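Local coordinates for alcohol dehydrogenase (Escherichia coli, PDB 5VM2), which is of unknown substrate specificity but probably interconverts an alcohol and its carbonyl compound with NAD or NADP, as a zinc-binding member of the alcohol dehydrogenase family, at residues Ile172-Ala177 with Leu182-Ala187; Glu195-Asp200 with Gln230-Asp235; Lys204-Ala209 with Thr215-Gly220; Val241-Thr244 with Thr250-Gln253. One frame throughout, in Å; residues are numbered along the deposited sequence.

Contact 1 of 4, residues Ile172-Ala177 with Leu182-Ala187; sequences IIILGA and LMTLQA
Ile174 of strand 172-175 faces Leu185 of helix 182-187 with their CA atoms 7.1 Å apart, and the two backbones draw closer where Ala177 meets Leu182, CA to CA 5.4 Å. Ile174 sets out toward the helix. Its CG1 branch stands anti to the carbonyl carbon (chi1 -65°) and chi2 is extended, which drives CD1 against the helix backbone. Ile174 CD1 is pressed to 3.4 Å from Leu185 CA, a short approach for two carbons. The same methyl lies 3.8 Å from Leu185 CB and 4.1 Å from Thr184 CG2. Thr184 thus offers its methyl to the strand, while its OG1 bonds back to Ile180 O within the helix. This is the strand-turn-helix start of a Rossmann-type domain. Gly176 belongs to a GxGxxG pattern, consistent with a dinucleotide-binding turn, and strand 195-200 completes the beta-alpha-beta unit. Just after the turn, the end of the extended Leu182 side chain comes up to Ala177. Leu182 CD1 touches Ala177 O at 3.4 Å, and CD2 of Leu182 lies 4.2 Å from Ala177 CB. Ala177 O is buried by these carbons and has no hydrogen-bond partner in the model, although Ala177 N is bound by Asp200 OD1.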
loop_
_atom_site.group_PDB
_atom_site.type_symbol
_atom_site.label_atom_id
_atom_site.label_comp_id
_atom_site.label_asym_id
_atom_site.label_seq_id
_atom_site.Cartn_x
_atom_site.Cartn_y
_atom_site.Cartn_z
ATOM N N ILE A 172 19.591 -7.196 3.791
ATOM C CA ILE A 172 18.356 -7.041 3.032
ATOM C C ILE A 172 18.632 -6.247 1.761
ATOM O O ILE A 172 19.372 -5.255 1.777
ATOM C CB ILE A 172 17.271 -6.368 3.896
ATOM C CG1 ILE A 172 16.910 -7.295 5.064
ATOM C CG2 ILE A 172 16.027 -6.037 3.074
ATOM C CD1 ILE A 172 15.717 -6.859 5.844
ATOM N N ILE A 173 18.050 -6.708 0.655
ATOM C CA ILE A 173 18.043 -5.990 -0.613
ATOM C C ILE A 173 16.592 -5.724 -0.975
ATOM O O ILE A 173 15.778 -6.653 -1.015
ATOM C CB ILE A 173 18.735 -6.779 -1.732
ATOM C CG1 ILE A 173 20.215 -6.993 -1.411
ATOM C CG2 ILE A 173 18.578 -6.042 -3.054
ATOM C CD1 ILE A 173 20.923 -7.898 -2.397
ATOM N N ILE A 174 16.269 -4.465 -1.232
ATOM C CA ILE A 174 14.939 -4.063 -1.662
ATOM C C ILE A 174 15.035 -3.602 -3.109
ATOM O O ILE A 174 15.723 -2.617 -3.414
ATOM C CB ILE A 174 14.370 -2.964 -0.756
ATOM C CG1 ILE A 174 14.159 -3.535 0.652
ATOM C CG2 ILE A 174 13.070 -2.420 -1.326
ATOM C CD1 ILE A 174 13.747 -2.523 1.653
ATOM N N LEU A 175 14.366 -4.324 -4.005
ATOM C CA LEU A 175 14.327 -3.964 -5.418
ATOM C C LEU A 175 13.126 -3.051 -5.638
ATOM O O LEU A 175 11.975 -3.500 -5.606
ATOM C CB LEU A 175 14.251 -5.211 -6.293
ATOM C CG LEU A 175 15.394 -6.219 -6.124
ATOM C CD1 LEU A 175 15.197 -7.406 -7.060
ATOM C CD2 LEU A 175 16.748 -5.567 -6.358
ATOM N N GLY A 176 13.393 -1.763 -5.834
ATOM C CA GLY A 176 12.330 -0.798 -6.015
ATOM C C GLY A 176 12.285 0.208 -4.887
ATOM O O GLY A 176 12.220 -0.163 -3.711
ATOM N N ALA A 177 12.337 1.488 -5.236
ATOM C CA ALA A 177 12.249 2.576 -4.272
ATOM C C ALA A 177 11.052 3.472 -4.571
ATOM O O ALA A 177 11.078 4.675 -4.289
ATOM C CB ALA A 177 13.545 3.384 -4.243
ATOM N N LEU A 182 9.791 1.963 -0.412
ATOM C CA LEU A 182 10.164 2.832 0.697
ATOM C C LEU A 182 9.434 2.439 1.974
ATOM O O LEU A 182 10.014 2.496 3.067
ATOM C CB LEU A 182 9.882 4.289 0.324
ATOM C CG LEU A 182 10.716 4.756 -0.871
ATOM C CD1 LEU A 182 10.328 6.159 -1.295
ATOM C CD2 LEU A 182 12.199 4.678 -0.535
ATOM N N MET A 183 8.165 2.032 1.859
ATOM C CA MET A 183 7.453 1.492 3.016
ATOM C C MET A 183 8.137 0.239 3.547
ATOM O O MET A 183 8.278 0.071 4.763
ATOM C CB MET A 183 6.001 1.178 2.659
ATOM C CG MET A 183 5.150 2.389 2.305
ATOM S SD MET A 183 5.260 3.709 3.517
ATOM C CE MET A 183 3.914 4.779 2.996
ATOM N N THR A 184 8.548 -0.658 2.645
ATOM C CA THR A 184 9.233 -1.879 3.063
ATOM C C THR A 184 10.563 -1.557 3.738
ATOM O O THR A 184 10.917 -2.168 4.753
ATOM C CB THR A 184 9.442 -2.797 1.857
ATOM O OG1 THR A 184 8.179 -3.044 1.220
ATOM C CG2 THR A 184 10.054 -4.127 2.292
ATOM N N LEU A 185 11.300 -0.583 3.196
ATOM C CA LEU A 185 12.550 -0.136 3.808
ATOM C C LEU A 185 12.339 0.311 5.252
ATOM O O LEU A 185 13.044 -0.133 6.165
ATOM C CB LEU A 185 13.148 0.993 2.966
ATOM C CG LEU A 185 14.144 1.977 3.576
ATOM C CD1 LEU A 185 15.443 1.259 3.944
ATOM C CD2 LEU A 185 14.392 3.133 2.591
ATOM N N GLN A 186 11.364 1.191 5.478
ATOM C CA GLN A 186 11.118 1.667 6.833
ATOM C C GLN A 186 10.616 0.543 7.736
ATOM O O GLN A 186 10.952 0.497 8.926
ATOM C CB GLN A 186 10.135 2.833 6.790
ATOM C CG GLN A 186 10.671 4.012 5.991
ATOM C CD GLN A 186 9.967 5.300 6.325
ATOM O OE1 GLN A 186 10.240 5.912 7.350
ATOM N NE2 GLN A 186 9.055 5.724 5.456
ATOM N N ALA A 187 9.835 -0.389 7.186
ATOM C CA ALA A 187 9.421 -1.541 7.983
ATOM C C ALA A 187 10.623 -2.392 8.377
ATOM O O ALA A 187 10.740 -2.813 9.534
ATOM C CB ALA A 187 8.391 -2.373 7.224
#

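Contact 2 of 4, residues Glu195-Asp200 with Gln230-Asp235; sequences EIAVVD and QQFTED
Phe232 reaches from the last turn of helix 225-232 to strand 195-200, where its ring packs on Ala197 and Glu195. From CB, the chain sets off with CG anti to the backbone N (chi1 167°), and this sends the ring toward the sheet. Phe232 CG is 4.0 Å from Ala197 CB. CD1 and CE1 come closer, and Phe232 CE1 lies 3.6 Å from that same Ala197 CB. The methyl sits over one face of the ring, 3.7 Å from the Phe232 centroid and 16° off the normal, a CH-pi contact. At the tip, Phe232 CZ passes Ala197 N at 3.6 Å and meets Glu195 C, which lies at the ring edge. Glu195 CB is 4.0 Å from CZ of Phe232. Glu195 OE1 comes to 4.0 Å from Phe232 CE2, with carboxylate and ring planes 29° apart. Behind the ring the helix ends in a Schellman motif, with Glu234 as its C-prime residue. The contact thus packs a helix terminus onto the second strand of the parallel Rossmann-type sheet. Lys171 makes a cation-pi contact with the Phe232 ring and a long, weak ion pair with Glu195 OE1. No hydrogen bond crosses between the two segments. Their hold rests on dispersion and CH-pi packing, and the lysine may partly offset the negative charge of Glu195 close to the ring.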
loop_
_atom_site.group_PDB
_atom_site.type_symbol
_atom_site.label_atom_id
_atom_site.label_comp_id
_atom_site.label_asym_id
_atom_site.label_seq_id
_atom_site.Cartn_x
_atom_site.Cartn_y
_atom_site.Cartn_z
ATOM N N GLU A 195 21.500 -3.527 7.686
ATOM C CA GLU A 195 22.166 -3.508 6.383
ATOM C C GLU A 195 21.084 -3.694 5.328
ATOM O O GLU A 195 20.592 -4.808 5.123
ATOM C CB GLU A 195 23.245 -4.587 6.286
ATOM C CG GLU A 195 24.301 -4.525 7.376
ATOM C CD GLU A 195 25.322 -3.432 7.136
ATOM O OE1 GLU A 195 25.647 -3.166 5.958
ATOM O OE2 GLU A 195 25.796 -2.836 8.126
ATOM N N ILE A 196 20.698 -2.598 4.678
ATOM C CA ILE A 196 19.612 -2.587 3.708
ATOM C C ILE A 196 20.104 -1.884 2.455
ATOM O O ILE A 196 20.397 -0.685 2.494
ATOM C CB ILE A 196 18.358 -1.872 4.244
ATOM C CG1 ILE A 196 18.012 -2.343 5.658
ATOM C CG2 ILE A 196 17.190 -2.091 3.306
ATOM C CD1 ILE A 196 16.825 -1.603 6.258
ATOM N N ALA A 197 20.160 -2.612 1.347
ATOM C CA ALA A 197 20.463 -2.031 0.047
ATOM C C ALA A 197 19.164 -1.837 -0.722
ATOM O O ALA A 197 18.285 -2.702 -0.697
ATOM C CB ALA A 197 21.422 -2.921 -0.747
ATOM N N VAL A 198 19.032 -0.688 -1.382
ATOM C CA VAL A 198 17.834 -0.353 -2.143
ATOM C C VAL A 198 18.243 -0.042 -3.576
ATOM O O VAL A 198 19.153 0.764 -3.808
ATOM C CB VAL A 198 17.076 0.835 -1.523
ATOM C CG1 VAL A 198 15.915 1.240 -2.417
ATOM C CG2 VAL A 198 16.585 0.481 -0.126
ATOM N N VAL A 199 17.561 -0.673 -4.529
ATOM C CA VAL A 199 17.885 -0.595 -5.948
ATOM C C VAL A 199 16.714 0.043 -6.679
ATOM O O VAL A 199 15.567 -0.389 -6.515
ATOM C CB VAL A 199 18.178 -1.990 -6.532
ATOM C CG1 VAL A 199 18.559 -1.887 -7.998
ATOM C CG2 VAL A 199 19.263 -2.696 -5.727
ATOM N N ASP A 200 17.003 1.054 -7.494
ATOM C CA ASP A 200 16.009 1.611 -8.405
ATOM C C ASP A 200 16.748 2.215 -9.595
ATOM O O ASP A 200 17.960 2.036 -9.748
ATOM C CB ASP A 200 15.115 2.637 -7.696
ATOM C CG ASP A 200 13.887 3.001 -8.515
ATOM O OD1 ASP A 200 12.757 2.746 -8.051
ATOM O OD2 ASP A 200 14.057 3.528 -9.634
ATOM N N GLN A 230 26.425 -8.121 -4.949
ATOM C CA GLN A 230 27.391 -9.125 -4.515
ATOM C C GLN A 230 28.487 -8.499 -3.663
ATOM O O GLN A 230 28.951 -9.104 -2.688
ATOM C CB GLN A 230 27.986 -9.840 -5.728
ATOM C CG GLN A 230 27.058 -10.876 -6.348
ATOM C CD GLN A 230 26.626 -11.936 -5.353
ATOM O OE1 GLN A 230 25.558 -11.836 -4.746
ATOM N NE2 GLN A 230 27.456 -12.959 -5.178
ATOM N N GLN A 231 28.922 -7.287 -4.018
ATOM C CA GLN A 231 29.826 -6.548 -3.142
ATOM C C GLN A 231 29.161 -6.266 -1.800
ATOM O O GLN A 231 29.756 -6.483 -0.738
ATOM C CB GLN A 231 30.257 -5.245 -3.813
ATOM C CG GLN A 231 31.057 -4.325 -2.905
ATOM C CD GLN A 231 31.283 -2.955 -3.514
ATOM O OE1 GLN A 231 31.196 -2.779 -4.730
ATOM N NE2 GLN A 231 31.572 -1.973 -2.667
ATOM N N PHE A 232 27.913 -5.791 -1.838
ATOM C CA PHE A 232 27.187 -5.464 -0.614
ATOM C C PHE A 232 27.092 -6.666 0.320
ATOM O O PHE A 232 27.230 -6.525 1.541
ATOM C CB PHE A 232 25.800 -4.931 -0.982
ATOM C CG PHE A 232 24.840 -4.837 0.170
ATOM C CD1 PHE A 232 23.692 -5.620 0.196
ATOM C CD2 PHE A 232 25.060 -3.950 1.210
ATOM C CE1 PHE A 232 22.794 -5.532 1.252
ATOM C CE2 PHE A 232 24.167 -3.854 2.267
ATOM C CZ PHE A 232 23.035 -4.639 2.290
ATOM N N THR A 233 26.881 -7.862 -0.235
ATOM C CA THR A 233 26.711 -9.073 0.557
ATOM C C THR A 233 27.967 -9.932 0.601
ATOM O O THR A 233 27.897 -11.094 1.020
ATOM C CB THR A 233 25.539 -9.903 0.022
ATOM O OG1 THR A 233 25.837 -10.360 -1.304
ATOM C CG2 THR A 233 24.262 -9.075 -0.003
ATOM N N GLU A 234 29.112 -9.394 0.176
ATOM C CA GLU A 234 30.382 -10.115 0.220
ATOM C C GLU A 234 30.292 -11.443 -0.526
ATOM O O GLU A 234 30.783 -12.471 -0.059
ATOM C CB GLU A 234 30.841 -10.331 1.664
ATOM C CG GLU A 234 31.355 -9.070 2.333
ATOM C CD GLU A 234 30.886 -8.944 3.765
ATOM O OE1 GLU A 234 29.853 -8.281 3.995
ATOM O OE2 GLU A 234 31.552 -9.507 4.659
ATOM N N ASP A 235 29.640 -11.421 -1.687
ATOM C CA ASP A 235 29.466 -12.574 -2.567
ATOM C C ASP A 235 28.657 -13.692 -1.925
ATOM O O ASP A 235 28.642 -14.817 -2.440
ATOM C CB ASP A 235 30.817 -13.116 -3.047
ATOM C CG ASP A 235 31.705 -12.027 -3.604
ATOM O OD1 ASP A 235 31.232 -11.253 -4.462
ATOM O OD2 ASP A 235 32.875 -11.939 -3.178
#

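Contact 3 of 4, residues Lys204-Ala209 with Thr215-Gly220; sequences KRLAMA and TVVING
Leu206 and Val217 lie side by side and head opposite ways, joining helix 203-211 to strand 216-219 in the beta-alpha-beta unit 195-200, 203-211, 216-219 of the Rossmann-type domain. The short helix and strand axes run nearly antiparallel, at 171°, and approach to 8.6 Å. Both side chains leave their backbones pointing at the other segment. Leu206 has CG anti to its carbonyl carbon (chi1 -67°), which lays the side chain along the strand, with CD2 at Val217 and CD1 at Asn219. Leu206 CD2 is 4.1 Å from Val217 CB. Leu206 CD1 goes further and rests 3.7 Å from Asn219 CB. Val217 runs the other way. Its CG1 passes Leu206 O and ends 3.9 Å from Ala209 CB, one helical turn on. Ile218 turns its side chain to the other side of the sheet, where it meets Arg228 and Cys229 of helix 225-232. The amide of Asn219 is held from elsewhere. Its OD1 accepts bonds from Ala221 N and Lys222 N, and its ND2 bonds to Glu203 OE2. The leucine meets the backbone and CB of Asn219. Leu206 CD1 also touches the strand backbone one residue earlier, 3.6 Å from Ile218 O.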
loop_
_atom_site.group_PDB
_atom_site.type_symbol
_atom_site.label_atom_id
_atom_site.label_comp_id
_atom_site.label_asym_id
_atom_site.label_seq_id
_atom_site.Cartn_x
_atom_site.Cartn_y
_atom_site.Cartn_z
ATOM N N LYS A 204 15.854 10.441 -7.908
ATOM C CA LYS A 204 15.006 11.057 -6.890
ATOM C C LYS A 204 14.485 10.020 -5.901
ATOM O O LYS A 204 14.352 10.304 -4.705
ATOM C CB LYS A 204 13.842 11.802 -7.540
ATOM C CG LYS A 204 14.250 12.950 -8.460
ATOM C CD LYS A 204 15.525 13.636 -7.993
ATOM C CE LYS A 204 16.204 14.358 -9.146
ATOM N NZ LYS A 204 17.566 14.837 -8.782
ATOM N N ARG A 205 14.180 8.811 -6.379
ATOM C CA ARG A 205 13.732 7.759 -5.473
ATOM C C ARG A 205 14.880 7.255 -4.609
ATOM O O ARG A 205 14.689 6.944 -3.425
ATOM C CB ARG A 205 13.109 6.609 -6.267
ATOM C CG ARG A 205 11.855 6.994 -7.040
ATOM C CD ARG A 205 11.123 5.768 -7.579
ATOM N NE ARG A 205 9.814 6.119 -8.125
ATOM C CZ ARG A 205 8.949 5.238 -8.619
ATOM N NH1 ARG A 205 9.253 3.947 -8.640
ATOM N NH2 ARG A 205 7.782 5.649 -9.095
ATOM N N LEU A 206 16.080 7.158 -5.183
ATOM C CA LEU A 206 17.229 6.727 -4.395
ATOM C C LEU A 206 17.632 7.783 -3.377
ATOM O O LEU A 206 18.100 7.440 -2.283
ATOM C CB LEU A 206 18.405 6.390 -5.309
ATOM C CG LEU A 206 18.177 5.155 -6.184
ATOM C CD1 LEU A 206 19.407 4.867 -7.033
ATOM C CD2 LEU A 206 17.808 3.953 -5.329
ATOM N N ALA A 207 17.464 9.062 -3.713
ATOM C CA ALA A 207 17.664 10.106 -2.717
ATOM C C ALA A 207 16.705 9.923 -1.549
ATOM O O ALA A 207 17.087 10.095 -0.385
ATOM C CB ALA A 207 17.484 11.485 -3.353
ATOM N N MET A 208 15.453 9.558 -1.840
ATOM C CA MET A 208 14.485 9.358 -0.772
ATOM C C MET A 208 14.785 8.087 0.014
ATOM O O MET A 208 14.587 8.046 1.233
ATOM C CB MET A 208 13.074 9.321 -1.350
ATOM C CG MET A 208 11.997 9.146 -0.308
ATOM S SD MET A 208 11.294 10.708 0.215
ATOM C CE MET A 208 11.876 10.772 1.888
ATOM N N ALA A 209 15.272 7.046 -0.665
ATOM C CA ALA A 209 15.658 5.823 0.028
ATOM C C ALA A 209 16.752 6.100 1.047
ATOM O O ALA A 209 16.685 5.636 2.191
ATOM C CB ALA A 209 16.116 4.769 -0.981
ATOM N N THR A 215 20.895 1.655 3.816
ATOM C CA THR A 215 22.336 1.585 4.062
ATOM C C THR A 215 23.124 1.924 2.803
ATOM O O THR A 215 24.095 2.682 2.850
ATOM C CB THR A 215 22.721 0.189 4.561
ATOM O OG1 THR A 215 21.998 -0.113 5.758
ATOM C CG2 THR A 215 24.216 0.112 4.841
ATOM N N VAL A 216 22.749 1.325 1.677
ATOM C CA VAL A 216 23.388 1.570 0.389
ATOM C C VAL A 216 22.277 1.731 -0.637
ATOM O O VAL A 216 21.234 1.082 -0.530
ATOM C CB VAL A 216 24.343 0.416 -0.001
ATOM C CG1 VAL A 216 24.930 0.632 -1.389
ATOM C CG2 VAL A 216 25.458 0.262 1.027
ATOM N N VAL A 217 22.475 2.619 -1.607
ATOM C CA VAL A 217 21.535 2.793 -2.709
ATOM C C VAL A 217 22.266 2.500 -4.011
ATOM O O VAL A 217 23.438 2.859 -4.173
ATOM C CB VAL A 217 20.913 4.206 -2.720
ATOM C CG1 VAL A 217 20.004 4.387 -1.510
ATOM C CG2 VAL A 217 21.998 5.269 -2.734
ATOM N N ILE A 218 21.578 1.834 -4.933
ATOM C CA ILE A 218 22.191 1.322 -6.150
ATOM C C ILE A 218 21.306 1.705 -7.326
ATOM O O ILE A 218 20.117 1.366 -7.354
ATOM C CB ILE A 218 22.394 -0.201 -6.092
ATOM C CG1 ILE A 218 23.479 -0.553 -5.069
ATOM C CG2 ILE A 218 22.753 -0.752 -7.466
ATOM C CD1 ILE A 218 23.340 -1.956 -4.482
ATOM N N ASN A 219 21.884 2.417 -8.291
ATOM C CA ASN A 219 21.155 2.814 -9.493
ATOM C C ASN A 219 21.427 1.769 -10.568
ATOM O O ASN A 219 22.484 1.776 -11.206
ATOM C CB ASN A 219 21.575 4.212 -9.934
ATOM C CG ASN A 219 20.780 4.711 -11.128
ATOM O OD1 ASN A 219 20.385 3.935 -11.996
ATOM N ND2 ASN A 219 20.535 6.012 -11.173
ATOM N N GLY A 220 20.442 0.899 -10.789
ATOM C CA GLY A 220 20.556 -0.178 -11.757
ATOM C C GLY A 220 20.700 0.269 -13.196
ATOM O O GLY A 220 21.068 -0.552 -14.043
#

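Contact 4 of 4, residues Val241-Thr244 with Thr250-Gln253; sequences VFET and TVKQ
Glu243 sends CG anti to its backbone N (chi1 -160°) and then bends at chi2 (-74°), which curls the carboxylate round to Thr250 and Val251. Thr250 holds OG1 between its backbone N and carbonyl carbon, and from there the hydroxyl meets the acid. The two side chains cross at about a right angle. Thr250 OG1 donates to Glu243 OE1 at 2.5 Å, a very short bond whose exact length and finer geometry are best treated as doubtful. Glu243 stands at the end of strand 238-243, the fourth strand of the parallel Rossmann-type sheet in chain order. Helix 248-253 is the next element after this strand, and the contact spans the turn from strand to helix. The turn itself joins in. Gly246 N and Ser247 N give weak hydrogen bonds to Glu243 OE1, and Ser247 OG bonds to Thr250 OG1. The acid oxygen is therefore approached by two backbone N-H groups as well as by the threonine. Val251 adds an apolar side. Its CG2 lies over a face of the carboxylate, 3.5 Å from Glu243 CD and 3.6 Å from Glu243 CG. The same methyl is 3.6 Å from Glu243 OE2. Next door, Thr250 also packs on Leu175 of strand 171-175.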
loop_
_atom_site.group_PDB
_atom_site.type_symbol
_atom_site.label_atom_id
_atom_site.label_comp_id
_atom_site.label_asym_id
_atom_site.label_seq_id
_atom_site.Cartn_x
_atom_site.Cartn_y
_atom_site.Cartn_z
ATOM N N VAL A 241 15.470 -10.815 -0.050
ATOM C CA VAL A 241 15.324 -9.896 -1.171
ATOM C C VAL A 241 13.845 -9.590 -1.312
ATOM O O VAL A 241 13.027 -10.510 -1.469
ATOM C CB VAL A 241 15.885 -10.472 -2.478
ATOM C CG1 VAL A 241 15.757 -9.437 -3.596
ATOM C CG2 VAL A 241 17.335 -10.899 -2.306
ATOM N N PHE A 242 13.501 -8.313 -1.240
ATOM C CA PHE A 242 12.144 -7.855 -1.483
ATOM C C PHE A 242 12.048 -7.348 -2.914
ATOM O O PHE A 242 12.856 -6.514 -3.338
ATOM C CB PHE A 242 11.751 -6.738 -0.515
ATOM C CG PHE A 242 11.655 -7.174 0.911
ATOM C CD1 PHE A 242 12.765 -7.106 1.745
ATOM C CD2 PHE A 242 10.462 -7.651 1.421
ATOM C CE1 PHE A 242 12.681 -7.505 3.075
ATOM C CE2 PHE A 242 10.370 -8.057 2.744
ATOM C CZ PHE A 242 11.483 -7.982 3.572
ATOM N N GLU A 243 11.069 -7.855 -3.654
ATOM C CA GLU A 243 10.723 -7.327 -4.966
ATOM C C GLU A 243 9.462 -6.484 -4.811
ATOM O O GLU A 243 8.410 -7.001 -4.425
ATOM C CB GLU A 243 10.516 -8.455 -5.974
ATOM C CG GLU A 243 10.622 -8.016 -7.421
ATOM C CD GLU A 243 9.408 -7.235 -7.878
ATOM O OE1 GLU A 243 9.580 -6.265 -8.642
ATOM O OE2 GLU A 243 8.282 -7.590 -7.469
ATOM N N THR A 244 9.574 -5.184 -5.091
ATOM C CA THR A 244 8.504 -4.245 -4.786
ATOM C C THR A 244 8.052 -3.403 -5.970
ATOM O O THR A 244 7.013 -2.745 -5.864
ATOM C CB THR A 244 8.923 -3.294 -3.652
ATOM O OG1 THR A 244 9.896 -2.364 -4.144
ATOM C CG2 THR A 244 9.517 -4.064 -2.482
ATOM N N THR A 250 13.167 -7.041 -12.130
ATOM C CA THR A 250 13.509 -7.247 -10.728
ATOM C C THR A 250 13.211 -8.676 -10.286
ATOM O O THR A 250 14.041 -9.313 -9.629
ATOM C CB THR A 250 12.756 -6.237 -9.862
ATOM O OG1 THR A 250 11.404 -6.122 -10.328
ATOM C CG2 THR A 250 13.426 -4.876 -9.940
ATOM N N VAL A 251 12.027 -9.190 -10.628
ATOM C CA VAL A 251 11.651 -10.544 -10.218
ATOM C C VAL A 251 12.669 -11.555 -10.737
ATOM O O VAL A 251 13.169 -12.405 -9.989
ATOM C CB VAL A 251 10.229 -10.878 -10.708
ATOM C CG1 VAL A 251 9.933 -12.352 -10.515
ATOM C CG2 VAL A 251 9.197 -10.026 -9.989
ATOM N N LYS A 252 12.997 -11.465 -12.026
ATOM C CA LYS A 252 13.988 -12.357 -12.619
ATOM C C LYS A 252 15.372 -12.148 -12.013
ATOM O O LYS A 252 16.200 -13.067 -12.028
ATOM C CB LYS A 252 14.024 -12.133 -14.129
ATOM C CG LYS A 252 14.812 -13.149 -14.926
ATOM C CD LYS A 252 14.454 -13.034 -16.398
ATOM C CE LYS A 252 15.424 -13.805 -17.274
ATOM N NZ LYS A 252 15.400 -15.260 -16.998
ATOM N N GLN A 253 15.641 -10.949 -11.484
ATOM C CA GLN A 253 16.936 -10.646 -10.883
ATOM C C GLN A 253 17.098 -11.282 -9.509
ATOM O O GLN A 253 18.207 -11.698 -9.151
ATOM C CB GLN A 253 17.118 -9.132 -10.749
ATOM C CG GLN A 253 17.832 -8.448 -11.903
ATOM C CD GLN A 253 17.999 -6.954 -11.664
ATOM O OE1 GLN A 253 17.510 -6.415 -10.670
ATOM N NE2 GLN A 253 18.682 -6.278 -12.581
#

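From the N terminus, contact 1 comes first and closes the short turn between strand 171-175 and helix 179-190. The chain then enters strand 195-200, where contact 2 opens. Contact 2 closes only at the end of helix 225-232, and contact 3 lies wholly within that span, closing the turn from helix 203-211 to strand 216-219. Contact 4 follows in series and joins strand 238-243 to helix 248-253. No two contacts cross. All four sit on one parallel sheet. Strand 171-175 is bonded to strands 195-200 and 238-243, tying contact 1 to contacts 2 and 4. Leu182 and Leu185 of contact 1 also pack on helix 203-211 of contact 3.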